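Local coordinates for protein aldehyde dehydrogenase (PDB 5J6B) that probably oxidises aldehydes to carboxylic acids with NADP as cofactor, as a member of the aldehyde dehydrogenase family, at residues 306-310 with 394-398. Residues are numbered along the deposited sequence; the frame is centred on the assembly and turned at random.
Sequences YDALR and LLERF
Residues 306-310 form a helical turn, in which Arg310 N donates a backbone hydrogen bond to Tyr306 O (2.8 Å). Residues 394-398 are an extended strand. The two run nearly antiparallel, at 166°, with their axes 10.3 Å apart. In register, Tyr306 CA is nearest Arg397 CA (6.9 Å) and Arg310 CA nearest Leu395 CA (8.1 Å). No hydrogen bond links the segments; side chains fill the space between them.

Tyr306 is the centre. Its t rotamer lays the ring between Leu395 and Arg397, two alternate strand residues that both point at the helix. Tyr306 OH lies 3.3 Å from Leu395 CG, and Tyr306 CE2 3.7 Å from Glu396 O at the ring edge. The hydroxyl hydrogen-bonds to Glu375. Leu395 (t, p) also meets the helix further along, with Leu395 CD1 4.2 Å from Leu309 CD2 and Leu395 CD2 4.0 Å from Arg310 CG. In Arg397, chi1 to chi3 are all t. Its CG sits over one face of the Tyr306 ring in a CH-pi contact, 4.2 Å from the centroid. Its tip reaches Asp307 in a long salt bridge, Arg397 NH1 to Asp307 OD1 at 3.8 Å.

Helix 303-319 covers one face of the mixed sheet holding parallel strands 298-302 and 392-398, as in the aldehyde dehydrogenase catalytic domain. Leu309 also packs on helix 274-286. The CA-to-CB bond of Phe398 points away, and its side chain touches helix 401-409.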
loop_
_atom_site.group_PDB
_atom_site.type_symbol
_atom_site.label_atom_id
_atom_site.label_comp_id
_atom_site.label_asym_id
_atom_site.label_seq_id
_atom_site.Cartn_x
_atom_site.Cartn_y
_atom_site.Cartn_z
ATOM N N TYR A 306 -33.641 6.474 -27.657
ATOM C CA TYR A 306 -33.561 7.921 -27.828
ATOM C C TYR A 306 -34.930 8.580 -27.703
ATOM O O TYR A 306 -35.093 9.556 -26.962
ATOM C CB TYR A 306 -32.937 8.254 -29.183
ATOM C CG TYR A 306 -32.681 9.727 -29.373
ATOM C CD1 TYR A 306 -33.646 10.559 -29.943
ATOM C CD2 TYR A 306 -31.480 10.295 -28.975
ATOM C CE1 TYR A 306 -33.410 11.914 -30.112
ATOM C CE2 TYR A 306 -31.236 11.652 -29.143
ATOM C CZ TYR A 306 -32.201 12.455 -29.709
ATOM O OH TYR A 306 -31.953 13.803 -29.884
ATOM N N ASP A 307 -35.922 8.071 -28.436
ATOM C CA ASP A 307 -37.231 8.716 -28.446
ATOM C C ASP A 307 -37.875 8.689 -27.066
ATOM O O ASP A 307 -38.461 9.687 -26.629
ATOM C CB ASP A 307 -38.148 8.049 -29.469
ATOM C CG ASP A 307 -37.694 8.263 -30.896
ATOM O OD1 ASP A 307 -36.932 9.219 -31.162
ATOM O OD2 ASP A 307 -38.115 7.466 -31.758
ATOM N N ALA A 308 -37.774 7.556 -26.362
ATOM C CA ALA A 308 -38.367 7.480 -25.027
ATOM C C ALA A 308 -37.627 8.385 -24.046
ATOM O O ALA A 308 -38.257 9.094 -23.251
ATOM C CB ALA A 308 -38.385 6.025 -24.546
ATOM N N LEU A 309 -36.289 8.391 -24.103
ATOM C CA LEU A 309 -35.499 9.265 -23.236
ATOM C C LEU A 309 -35.800 10.730 -23.507
ATOM O O LEU A 309 -35.923 11.532 -22.568
ATOM C CB LEU A 309 -34.004 9.005 -23.438
ATOM C CG LEU A 309 -33.087 9.867 -22.568
ATOM C CD1 LEU A 309 -32.857 9.187 -21.225
ATOM C CD2 LEU A 309 -31.769 10.164 -23.237
ATOM N N ARG A 310 -35.921 11.094 -24.789
ATOM C CA ARG A 310 -36.157 12.483 -25.170
ATOM C C ARG A 310 -37.479 13.000 -24.610
ATOM O O ARG A 310 -37.548 14.116 -24.075
ATOM C CB ARG A 310 -36.136 12.606 -26.695
ATOM C CG ARG A 310 -36.447 14.003 -27.231
ATOM C CD ARG A 310 -36.921 13.909 -28.685
ATOM N NE ARG A 310 -36.874 15.191 -29.380
ATOM C CZ ARG A 310 -37.910 16.015 -29.518
ATOM N NH1 ARG A 310 -39.096 15.702 -29.005
ATOM N NH2 ARG A 310 -37.759 17.161 -30.170
ATOM N N LEU A 394 -27.368 19.516 -23.969
ATOM C CA LEU A 394 -27.475 19.234 -25.395
ATOM C C LEU A 394 -27.657 17.735 -25.586
ATOM O O LEU A 394 -26.889 16.942 -25.032
ATOM C CB LEU A 394 -26.226 19.700 -26.146
ATOM C CG LEU A 394 -25.601 21.005 -25.665
ATOM C CD1 LEU A 394 -24.342 21.312 -26.469
ATOM C CD2 LEU A 394 -26.607 22.142 -25.763
ATOM N N LEU A 395 -28.663 17.354 -26.365
ATOM C CA LEU A 395 -28.989 15.953 -26.600
ATOM C C LEU A 395 -28.551 15.556 -28.008
ATOM O O LEU A 395 -28.920 16.212 -28.985
ATOM C CB LEU A 395 -30.493 15.716 -26.408
ATOM C CG LEU A 395 -31.045 14.309 -26.701
ATOM C CD1 LEU A 395 -30.409 13.235 -25.818
ATOM C CD2 LEU A 395 -32.559 14.301 -26.537
ATOM N N GLU A 396 -27.748 14.502 -28.115
ATOM C CA GLU A 396 -27.376 13.969 -29.416
ATOM C C GLU A 396 -27.546 12.455 -29.391
ATOM O O GLU A 396 -27.666 11.835 -28.330
ATOM C CB GLU A 396 -25.940 14.361 -29.813
ATOM C CG GLU A 396 -24.852 13.805 -28.881
ATOM C CD GLU A 396 -23.461 14.333 -29.215
ATOM O OE1 GLU A 396 -22.839 15.010 -28.358
ATOM O OE2 GLU A 396 -22.990 14.077 -30.344
ATOM N N ARG A 397 -27.539 11.873 -30.584
ATOM C CA ARG A 397 -27.958 10.503 -30.827
ATOM C C ARG A 397 -26.801 9.702 -31.411
ATOM O O ARG A 397 -26.071 10.199 -32.276
ATOM C CB ARG A 397 -29.145 10.504 -31.799
ATOM C CG ARG A 397 -29.774 9.172 -32.139
ATOM C CD ARG A 397 -30.895 9.430 -33.147
ATOM N NE ARG A 397 -31.491 8.192 -33.629
ATOM C CZ ARG A 397 -32.774 7.869 -33.497
ATOM N NH1 ARG A 397 -33.628 8.703 -32.901
ATOM N NH2 ARG A 397 -33.207 6.708 -33.981
ATOM N N PHE A 398 -26.634 8.460 -30.955
ATOM C CA PHE A 398 -25.618 7.580 -31.536
ATOM C C PHE A 398 -26.164 6.164 -31.635
ATOM O O PHE A 398 -27.250 5.854 -31.135
ATOM C CB PHE A 398 -24.315 7.574 -30.715
ATOM C CG PHE A 398 -24.353 6.652 -29.514
ATOM C CD1 PHE A 398 -24.991 7.043 -28.336
ATOM C CD2 PHE A 398 -23.754 5.399 -29.566
ATOM C CE1 PHE A 398 -25.022 6.192 -27.234
ATOM C CE2 PHE A 398 -23.789 4.537 -28.477
ATOM C CZ PHE A 398 -24.414 4.927 -27.311
#